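Local atomic coordinates of CLIP-associating protein (PDB entry 4G3A), a protein that tracks microtubule plus ends and stabilises dynamic microtubules, serving mitotic spindle formation, kinetochore attachment and tubulin incorporation during poleward flux. Residues A[6-18]-A[43-57]. Residues are numbered along the deposited sequence; the frame is centred on the assembly and turned at random.
Sequences PSDLDGFIQQMPK and VCTDMGFLIDGLMPW
Asp-10, in the first turn of helix 9-18, grips Thr-45 in the loop before helix 47-57: its OD1 accepts the backbone N-H of Thr-45 through its syn lone pair, with N to OD1 2.9 Å and an N-H...O angle of 161°; Thr-45 OG1 adds a weak bond to the same oxygen. The carboxylate reaches the loop because CG stands anti to the carbonyl carbon (chi1 -79°). Replacing Asp-10 by alanine removes the carboxylate, which is likely to leave the N-H and OG1 of Thr-45 without this acceptor and the loop less firmly fixed. Separately, one water bridges Leu-9 N and Val-43 O, accepting from the first and donating to the second.

Apolar packing follows. Leu-9 CB lies 3.6 Å from Cys-44 CB, while Ile-13 meets two neighbouring residues, its CG2 branch 3.9 Å from Phe-49 CB and its CG1 4.0 Å from Leu-50 CB. Met-16, a selenomethionine, is a knob among Leu-50, Gly-53, Leu-54 and Trp-57. Its chain bends at chi3, setting CE 3.3 Å from Gly-53 C, an approach that Gly-53, lacking a CB, permits. CE also makes a CH-pi contact over the Trp-57 six-membered ring, 3.9 Å from its centroid; SE approaches that ring obliquely.

Trp-57 also touches Ala-28 of helix 21-36. With axes 9.6 Å apart at 36°, helix 9-18 packs against the first helix of HEAT repeat 1, the side-by-side helix stacking of a TOG-domain solenoid, here near its N-terminal end.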
ATOM      1  N   PRO A   6      17.056 -22.009 -11.381  1.00 72.40           N
ATOM      2  CA  PRO A   6      18.107 -21.370 -10.572  1.00 61.32           C
ATOM      3  C   PRO A   6      18.232 -21.932  -9.157  1.00 58.07           C
ATOM      4  O   PRO A   6      17.235 -22.323  -8.557  1.00 59.59           O
ATOM      5  CB  PRO A   6      17.675 -19.899 -10.533  1.00 60.01           C
ATOM      6  CG  PRO A   6      16.833 -19.725 -11.746  1.00 64.97           C
ATOM      7  CD  PRO A   6      16.105 -21.018 -11.917  1.00 68.55           C
ATOM      8  N   SER A   7      19.453 -21.959  -8.630  1.00 63.30           N
ATOM      9  CA  SER A   7      19.722 -22.575  -7.333  1.00 61.10           C
ATOM     10  C   SER A   7      20.027 -21.532  -6.265  1.00 55.69           C
ATOM     11  O   SER A   7      19.915 -21.799  -5.059  1.00 49.80           O
ATOM     12  CB  SER A   7      20.881 -23.569  -7.451  1.00 61.02           C
ATOM     13  OG  SER A   7      22.009 -22.964  -8.058  1.00 53.83           O
ATOM     14  N   ASP A   8      20.417 -20.340  -6.701  1.00 52.20           N
ATOM     15  CA  ASP A   8      20.634 -19.243  -5.760  1.00 54.36           C
ATOM     16  C   ASP A   8      20.278 -17.891  -6.364  1.00 48.18           C
ATOM     17  O   ASP A   8      19.937 -17.793  -7.546  1.00 48.20           O
ATOM     18  CB  ASP A   8      22.077 -19.238  -5.258  1.00 56.58           C
ATOM     19  CG  ASP A   8      23.075 -19.087  -6.374  1.00 56.24           C
ATOM     20  OD1 ASP A   8      24.283 -19.273  -6.119  1.00 65.58           O
ATOM     21  OD2 ASP A   8      22.651 -18.790  -7.509  1.00 51.43           O
ATOM     22  N   LEU A   9      20.362 -16.850  -5.546  1.00 46.65           N
ATOM     23  CA  LEU A   9      20.001 -15.511  -6.002  1.00 56.05           C
ATOM     24  C   LEU A   9      20.765 -15.075  -7.255  1.00 53.45           C
ATOM     25  O   LEU A   9      20.173 -14.564  -8.205  1.00 48.24           O
ATOM     26  CB  LEU A   9      20.202 -14.497  -4.878  1.00 56.62           C
ATOM     27  CG  LEU A   9      18.949 -14.019  -4.150  1.00 59.68           C
ATOM     28  CD1 LEU A   9      18.704 -12.575  -4.507  1.00 71.38           C
ATOM     29  CD2 LEU A   9      17.738 -14.870  -4.502  1.00 53.84           C
ATOM     30  N   ASP A  10      22.078 -15.290  -7.261  1.00 49.56           N
ATOM     31  CA  ASP A  10      22.895 -14.896  -8.404  1.00 46.23           C
ATOM     32  C   ASP A  10      22.389 -15.546  -9.686  1.00 53.18           C
ATOM     33  O   ASP A  10      22.360 -14.915 -10.745  1.00 47.41           O
ATOM     34  CB  ASP A  10      24.366 -15.244  -8.162  1.00 67.59           C
ATOM     35  CG  ASP A  10      25.061 -14.230  -7.271  1.00 70.02           C
ATOM     36  OD1 ASP A  10      24.800 -13.019  -7.442  1.00 74.69           O
ATOM     37  OD2 ASP A  10      25.868 -14.640  -6.410  1.00 69.17           O
ATOM     38  N   GLY A  11      21.980 -16.806  -9.582  1.00 53.50           N
ATOM     39  CA  GLY A  11      21.386 -17.517 -10.699  1.00 50.12           C
ATOM     40  C   GLY A  11      20.136 -16.839 -11.240  1.00 50.99           C
ATOM     41  O   GLY A  11      19.978 -16.702 -12.453  1.00 53.33           O
ATOM     42  N   PHE A  12      19.236 -16.424 -10.348  1.00 48.89           N
ATOM     43  CA  PHE A  12      18.040 -15.708 -10.775  1.00 49.21           C
ATOM     44  C   PHE A  12      18.424 -14.398 -11.455  1.00 50.84           C
ATOM     45  O   PHE A  12      17.948 -14.087 -12.543  1.00 51.58           O
ATOM     46  CB  PHE A  12      17.109 -15.419  -9.586  1.00 56.07           C
ATOM     47  CG  PHE A  12      16.270 -16.596  -9.170  1.00 56.86           C
ATOM     48  CD1 PHE A  12      15.143 -16.951  -9.895  1.00 53.81           C
ATOM     49  CD2 PHE A  12      16.602 -17.341  -8.047  1.00 56.33           C
ATOM     50  CE1 PHE A  12      14.368 -18.035  -9.515  1.00 57.58           C
ATOM     51  CE2 PHE A  12      15.832 -18.424  -7.660  1.00 56.72           C
ATOM     52  CZ  PHE A  12      14.714 -18.773  -8.396  1.00 59.90           C
ATOM     53  N   ILE A  13      19.287 -13.629 -10.799  1.00 48.10           N
ATOM     54  CA  ILE A  13      19.699 -12.325 -11.307  1.00 54.66           C
ATOM     55  C   ILE A  13      20.260 -12.419 -12.730  1.00 62.27           C
ATOM     56  O   ILE A  13      19.913 -11.622 -13.599  1.00 67.72           O
ATOM     57  CB  ILE A  13      20.750 -11.683 -10.386  1.00 56.11           C
ATOM     58  CG1 ILE A  13      20.140 -11.371  -9.015  1.00 57.34           C
ATOM     59  CG2 ILE A  13      21.327 -10.429 -11.029  1.00 61.32           C
ATOM     60  CD1 ILE A  13      21.163 -11.251  -7.900  1.00 53.73           C
ATOM     61  N   GLN A  14      21.121 -13.401 -12.966  1.00 61.13           N
ATOM     62  CA  GLN A  14      21.762 -13.543 -14.271  1.00 65.33           C
ATOM     63  C   GLN A  14      20.762 -13.847 -15.387  1.00 64.54           C
ATOM     64  O   GLN A  14      20.875 -13.322 -16.493  1.00 70.31           O
ATOM     65  CB  GLN A  14      22.853 -14.618 -14.212  1.00 77.63           C
ATOM     66  CG  GLN A  14      24.006 -14.253 -13.288  1.00 86.16           C
ATOM     67  CD  GLN A  14      24.772 -15.461 -12.793  1.00 98.03           C
ATOM     68  OE1 GLN A  14      24.335 -16.601 -12.958  1.00104.37           O
ATOM     69  NE2 GLN A  14      25.925 -15.218 -12.174  1.00 98.76           N
ATOM     70  N   GLN A  15      19.772 -14.677 -15.080  1.00 61.36           N
ATOM     71  CA  GLN A  15      18.858 -15.186 -16.092  1.00 66.20           C
ATOM     72  C   GLN A  15      17.678 -14.262 -16.367  1.00 74.54           C
ATOM     73  O   GLN A  15      16.968 -14.436 -17.358  1.00 77.16           O
ATOM     74  CB  GLN A  15      18.350 -16.561 -15.673  1.00 75.41           C
ATOM     75  CG  GLN A  15      18.064 -17.483 -16.832  1.00 88.31           C
ATOM     76  CD  GLN A  15      17.421 -18.778 -16.387  1.00 97.48           C
ATOM     77  OE1 GLN A  15      17.799 -19.357 -15.364  1.00 94.00           O
ATOM     78  NE2 GLN A  15      16.437 -19.240 -17.153  1.00103.94           N
HETATM   79  N   MSE A  16      17.466 -13.287 -15.484  1.00 73.59           N
HETATM   80  CA  MSE A  16      16.346 -12.356 -15.605  1.00 77.81           C
HETATM   81  C   MSE A  16      16.399 -11.453 -16.838  1.00 90.24           C
HETATM   82  O   MSE A  16      15.414 -11.342 -17.565  1.00 96.28           O
HETATM   83  CB  MSE A  16      16.197 -11.512 -14.328  1.00 66.87           C
HETATM   84  CG  MSE A  16      15.334 -12.164 -13.262  1.00 57.21           C
HETATM   85 SE   MSE A  16      15.636 -11.464 -11.464  1.00 66.75          SE
HETATM   86  CE  MSE A  16      14.305 -10.016 -11.397  1.00 49.55           C
ATOM     87  N   PRO A  17      17.541 -10.791 -17.074  1.00 98.79           N
ATOM     88  CA  PRO A  17      17.598  -9.856 -18.202  1.00107.25           C
ATOM     89  C   PRO A  17      17.229 -10.520 -19.527  1.00117.26           C
ATOM     90  O   PRO A  17      16.280 -10.087 -20.182  1.00119.59           O
ATOM     91  CB  PRO A  17      19.065  -9.418 -18.218  1.00107.91           C
ATOM     92  CG  PRO A  17      19.518  -9.591 -16.810  1.00107.09           C
ATOM     93  CD  PRO A  17      18.797 -10.804 -16.305  1.00103.95           C
ATOM     94  N   LYS A  18      17.964 -11.561 -19.907  1.00122.77           N
ATOM     95  CA  LYS A  18      17.766 -12.208 -21.202  1.00126.39           C
ATOM     96  C   LYS A  18      16.375 -12.824 -21.379  1.00126.76           C
ATOM     97  O   LYS A  18      15.749 -12.655 -22.424  1.00129.97           O
ATOM     98  CB  LYS A  18      18.856 -13.259 -21.461  1.00125.34           C
ATOM     99  CG  LYS A  18      19.117 -14.207 -20.296  1.00125.52           C
ATOM    100  CD  LYS A  18      20.098 -15.307 -20.680  1.00126.13           C
ATOM    101  CE  LYS A  18      21.314 -15.316 -19.766  1.00125.32           C
ATOM    102  NZ  LYS A  18      22.170 -16.521 -19.973  1.00124.45           N
ATOM    103  N   VAL A  43      22.128 -14.845   0.032  1.00 58.26           N
ATOM    104  CA  VAL A  43      23.471 -14.457  -0.358  1.00 63.87           C
ATOM    105  C   VAL A  43      23.456 -14.212  -1.861  1.00 63.76           C
ATOM    106  O   VAL A  43      22.851 -14.970  -2.611  1.00 61.13           O
ATOM    107  CB  VAL A  43      24.506 -15.553  -0.044  1.00 68.94           C
ATOM    108  CG1 VAL A  43      25.848 -15.206  -0.671  1.00 69.86           C
ATOM    109  CG2 VAL A  43      24.655 -15.731   1.459  1.00 71.34           C
ATOM    110  N   CYS A  44      24.098 -13.136  -2.292  1.00 65.03           N
ATOM    111  CA  CYS A  44      24.298 -12.879  -3.711  1.00 65.45           C
ATOM    112  C   CYS A  44      25.443 -11.885  -3.872  1.00 71.92           C
ATOM    113  O   CYS A  44      26.026 -11.433  -2.885  1.00 74.51           O
ATOM    114  CB  CYS A  44      23.017 -12.360  -4.381  1.00 62.60           C
ATOM    115  SG  CYS A  44      22.408 -10.761  -3.777  1.00 57.91           S
ATOM    116  N   THR A  45      25.758 -11.540  -5.114  1.00 72.29           N
ATOM    117  CA  THR A  45      26.837 -10.603  -5.392  1.00 74.25           C
ATOM    118  C   THR A  45      26.491  -9.206  -4.913  1.00 68.33           C
ATOM    119  O   THR A  45      27.256  -8.589  -4.174  1.00 66.64           O
ATOM    120  CB  THR A  45      27.159 -10.548  -6.892  1.00 77.57           C
ATOM    121  OG1 THR A  45      27.802 -11.765  -7.282  1.00 71.69           O
ATOM    122  CG2 THR A  45      28.075  -9.371  -7.196  1.00 81.18           C
ATOM    123  N   ASP A  46      25.334  -8.716  -5.341  1.00 67.99           N
ATOM    124  CA  ASP A  46      24.874  -7.380  -4.983  1.00 60.84           C
ATOM    125  C   ASP A  46      23.351  -7.364  -5.024  1.00 60.64           C
ATOM    126  O   ASP A  46      22.749  -7.596  -6.072  1.00 56.15           O
ATOM    127  CB  ASP A  46      25.451  -6.344  -5.952  1.00 65.02           C
ATOM    128  CG  ASP A  46      25.205  -4.912  -5.507  1.00 68.42           C
ATOM    129  OD1 ASP A  46      24.234  -4.668  -4.754  1.00 69.12           O
ATOM    130  OD2 ASP A  46      25.989  -4.028  -5.927  1.00 66.04           O
HETATM  131  N   MSE A  47      22.738  -7.103  -3.873  1.00 60.71           N
HETATM  132  CA  MSE A  47      21.281  -7.114  -3.745  1.00 56.53           C
HETATM  133  C   MSE A  47      20.628  -6.112  -4.692  1.00 57.09           C
HETATM  134  O   MSE A  47      19.551  -6.363  -5.228  1.00 52.44           O
HETATM  135  CB  MSE A  47      20.879  -6.833  -2.298  1.00 55.22           C
HETATM  136  CG  MSE A  47      19.379  -6.745  -2.065  1.00 52.13           C
HETATM  137 SE   MSE A  47      18.411  -8.358  -2.598  1.00 60.43          SE
HETATM  138  CE  MSE A  47      19.068  -9.586  -1.233  1.00 45.55           C
ATOM    139  N   GLY A  48      21.297  -4.982  -4.904  1.00 59.62           N
ATOM    140  CA  GLY A  48      20.812  -3.964  -5.817  1.00 55.34           C
ATOM    141  C   GLY A  48      20.538  -4.515  -7.202  1.00 52.07           C
ATOM    142  O   GLY A  48      19.626  -4.063  -7.892  1.00 52.59           O
ATOM    143  N   PHE A  49      21.326  -5.505  -7.611  1.00 49.60           N
ATOM    144  CA  PHE A  49      21.132  -6.136  -8.911  1.00 54.34           C
ATOM    145  C   PHE A  49      19.778  -6.830  -9.002  1.00 51.71           C
ATOM    146  O   PHE A  49      19.137  -6.825 -10.053  1.00 48.97           O
ATOM    147  CB  PHE A  49      22.242  -7.149  -9.206  1.00 65.22           C
ATOM    148  CG  PHE A  49      23.537  -6.529  -9.634  1.00 75.77           C
ATOM    149  CD1 PHE A  49      23.576  -5.622 -10.680  1.00 80.65           C
ATOM    150  CD2 PHE A  49      24.723  -6.878  -9.011  1.00 84.20           C
ATOM    151  CE1 PHE A  49      24.771  -5.060 -11.081  1.00 89.62           C
ATOM    152  CE2 PHE A  49      25.921  -6.321  -9.408  1.00 90.33           C
ATOM    153  CZ  PHE A  49      25.945  -5.411 -10.445  1.00 92.72           C
ATOM    154  N   LEU A  50      19.347  -7.442  -7.905  1.00 51.32           N
ATOM    155  CA  LEU A  50      18.047  -8.099  -7.898  1.00 45.22           C
ATOM    156  C   LEU A  50      16.948  -7.051  -7.926  1.00 44.41           C
ATOM    157  O   LEU A  50      15.955  -7.201  -8.639  1.00 45.94           O
ATOM    158  CB  LEU A  50      17.885  -9.013  -6.685  1.00 37.46           C
ATOM    159  CG  LEU A  50      16.505  -9.673  -6.613  1.00 42.58           C
ATOM    160  CD1 LEU A  50      16.230 -10.467  -7.880  1.00 46.61           C
ATOM    161  CD2 LEU A  50      16.387 -10.558  -5.384  1.00 36.28           C
ATOM    162  N   ILE A  51      17.138  -5.986  -7.152  1.00 49.70           N
ATOM    163  CA  ILE A  51      16.191  -4.869  -7.123  1.00 48.23           C
ATOM    164  C   ILE A  51      16.012  -4.272  -8.508  1.00 49.96           C
ATOM    165  O   ILE A  51      14.888  -4.072  -8.964  1.00 46.60           O
ATOM    166  CB  ILE A  51      16.652  -3.756  -6.180  1.00 43.19           C
ATOM    167  CG1 ILE A  51      16.809  -4.304  -4.763  1.00 40.03           C
ATOM    168  CG2 ILE A  51      15.667  -2.575  -6.225  1.00 44.43           C
ATOM    169  CD1 ILE A  51      15.511  -4.866  -4.169  1.00 43.66           C
ATOM    170  N   ASP A  52      17.131  -4.002  -9.176  1.00 58.90           N
ATOM    171  CA  ASP A  52      17.103  -3.450 -10.523  1.00 59.33           C
ATOM    172  C   ASP A  52      16.372  -4.403 -11.461  1.00 58.76           C
ATOM    173  O   ASP A  52      15.599  -3.972 -12.317  1.00 60.43           O
ATOM    174  CB  ASP A  52      18.522  -3.190 -11.033  1.00 66.29           C
ATOM    175  CG  ASP A  52      19.282  -2.184 -10.181  1.00 67.13           C
ATOM    176  OD1 ASP A  52      18.635  -1.380  -9.473  1.00 65.75           O
ATOM    177  OD2 ASP A  52      20.531  -2.198 -10.223  1.00 68.16           O
ATOM    178  N   GLY A  53      16.613  -5.699 -11.287  1.00 58.15           N
ATOM    179  CA  GLY A  53      16.001  -6.712 -12.133  1.00 51.61           C
ATOM    180  C   GLY A  53      14.492  -6.790 -11.982  1.00 48.40           C
ATOM    181  O   GLY A  53      13.774  -7.034 -12.952  1.00 42.27           O
ATOM    182  N   LEU A  54      14.006  -6.595 -10.762  1.00 39.61           N
ATOM    183  CA  LEU A  54      12.578  -6.690 -10.492  1.00 42.89           C
ATOM    184  C   LEU A  54      11.814  -5.510 -11.102  1.00 50.98           C
ATOM    185  O   LEU A  54      10.618  -5.606 -11.380  1.00 52.83           O
ATOM    186  CB  LEU A  54      12.327  -6.745  -8.981  1.00 40.35           C
ATOM    187  CG  LEU A  54      12.754  -8.024  -8.263  1.00 42.08           C
ATOM    188  CD1 LEU A  54      12.690  -7.840  -6.759  1.00 38.95           C
ATOM    189  CD2 LEU A  54      11.887  -9.191  -8.701  1.00 37.49           C
HETATM  190  N   MSE A  55      12.517  -4.401 -11.303  1.00 49.32           N
HETATM  191  CA  MSE A  55      11.880  -3.143 -11.690  1.00 48.35           C
HETATM  192  C   MSE A  55      11.117  -3.198 -13.020  1.00 49.76           C
HETATM  193  O   MSE A  55       9.981  -2.736 -13.093  1.00 51.65           O
HETATM  194  CB  MSE A  55      12.885  -1.990 -11.655  1.00 47.87           C
HETATM  195  CG  MSE A  55      13.329  -1.628 -10.246  1.00 47.88           C
HETATM  196 SE   MSE A  55      11.806  -1.166  -9.092  1.00 59.93          SE
HETATM  197  CE  MSE A  55      11.003   0.172 -10.260  1.00 57.38           C
ATOM    198  N   PRO A  56      11.734  -3.761 -14.075  1.00 50.38           N
ATOM    199  CA  PRO A  56      10.988  -3.927 -15.331  1.00 52.02           C
ATOM    200  C   PRO A  56       9.763  -4.835 -15.187  1.00 52.02           C
ATOM    201  O   PRO A  56       8.789  -4.666 -15.917  1.00 54.89           O
ATOM    202  CB  PRO A  56      12.022  -4.562 -16.269  1.00 55.28           C
ATOM    203  CG  PRO A  56      13.330  -4.096 -15.741  1.00 54.33           C
ATOM    204  CD  PRO A  56      13.170  -4.049 -14.245  1.00 49.47           C
ATOM    205  N   TRP A  57       9.819  -5.798 -14.274  1.00 46.90           N
ATOM    206  CA  TRP A  57       8.676  -6.663 -14.021  1.00 41.27           C
ATOM    207  C   TRP A  57       7.566  -5.830 -13.366  1.00 44.70           C
ATOM    208  O   TRP A  57       6.402  -5.856 -13.777  1.00 41.20           O
ATOM    209  CB  TRP A  57       9.078  -7.797 -13.074  1.00 44.46           C
ATOM    210  CG  TRP A  57       9.995  -8.845 -13.666  1.00 50.02           C
ATOM    211  CD1 TRP A  57      10.640  -8.796 -14.869  1.00 54.87           C
ATOM    212  CD2 TRP A  57      10.355 -10.099 -13.068  1.00 51.25           C
ATOM    213  NE1 TRP A  57      11.384  -9.942 -15.054  1.00 53.00           N
ATOM    214  CE2 TRP A  57      11.223 -10.758 -13.966  1.00 49.92           C
ATOM    215  CE3 TRP A  57      10.027 -10.729 -11.861  1.00 46.33           C
ATOM    216  CZ2 TRP A  57      11.764 -12.012 -13.694  1.00 48.78           C
ATOM    217  CZ3 TRP A  57      10.566 -11.977 -11.594  1.00 49.68           C
ATOM    218  CH2 TRP A  57      11.428 -12.604 -12.505  1.00 46.93           C
TER
HETATM  219  O   HOH W   1      21.101 -17.031  -2.889  1.00 45.41           O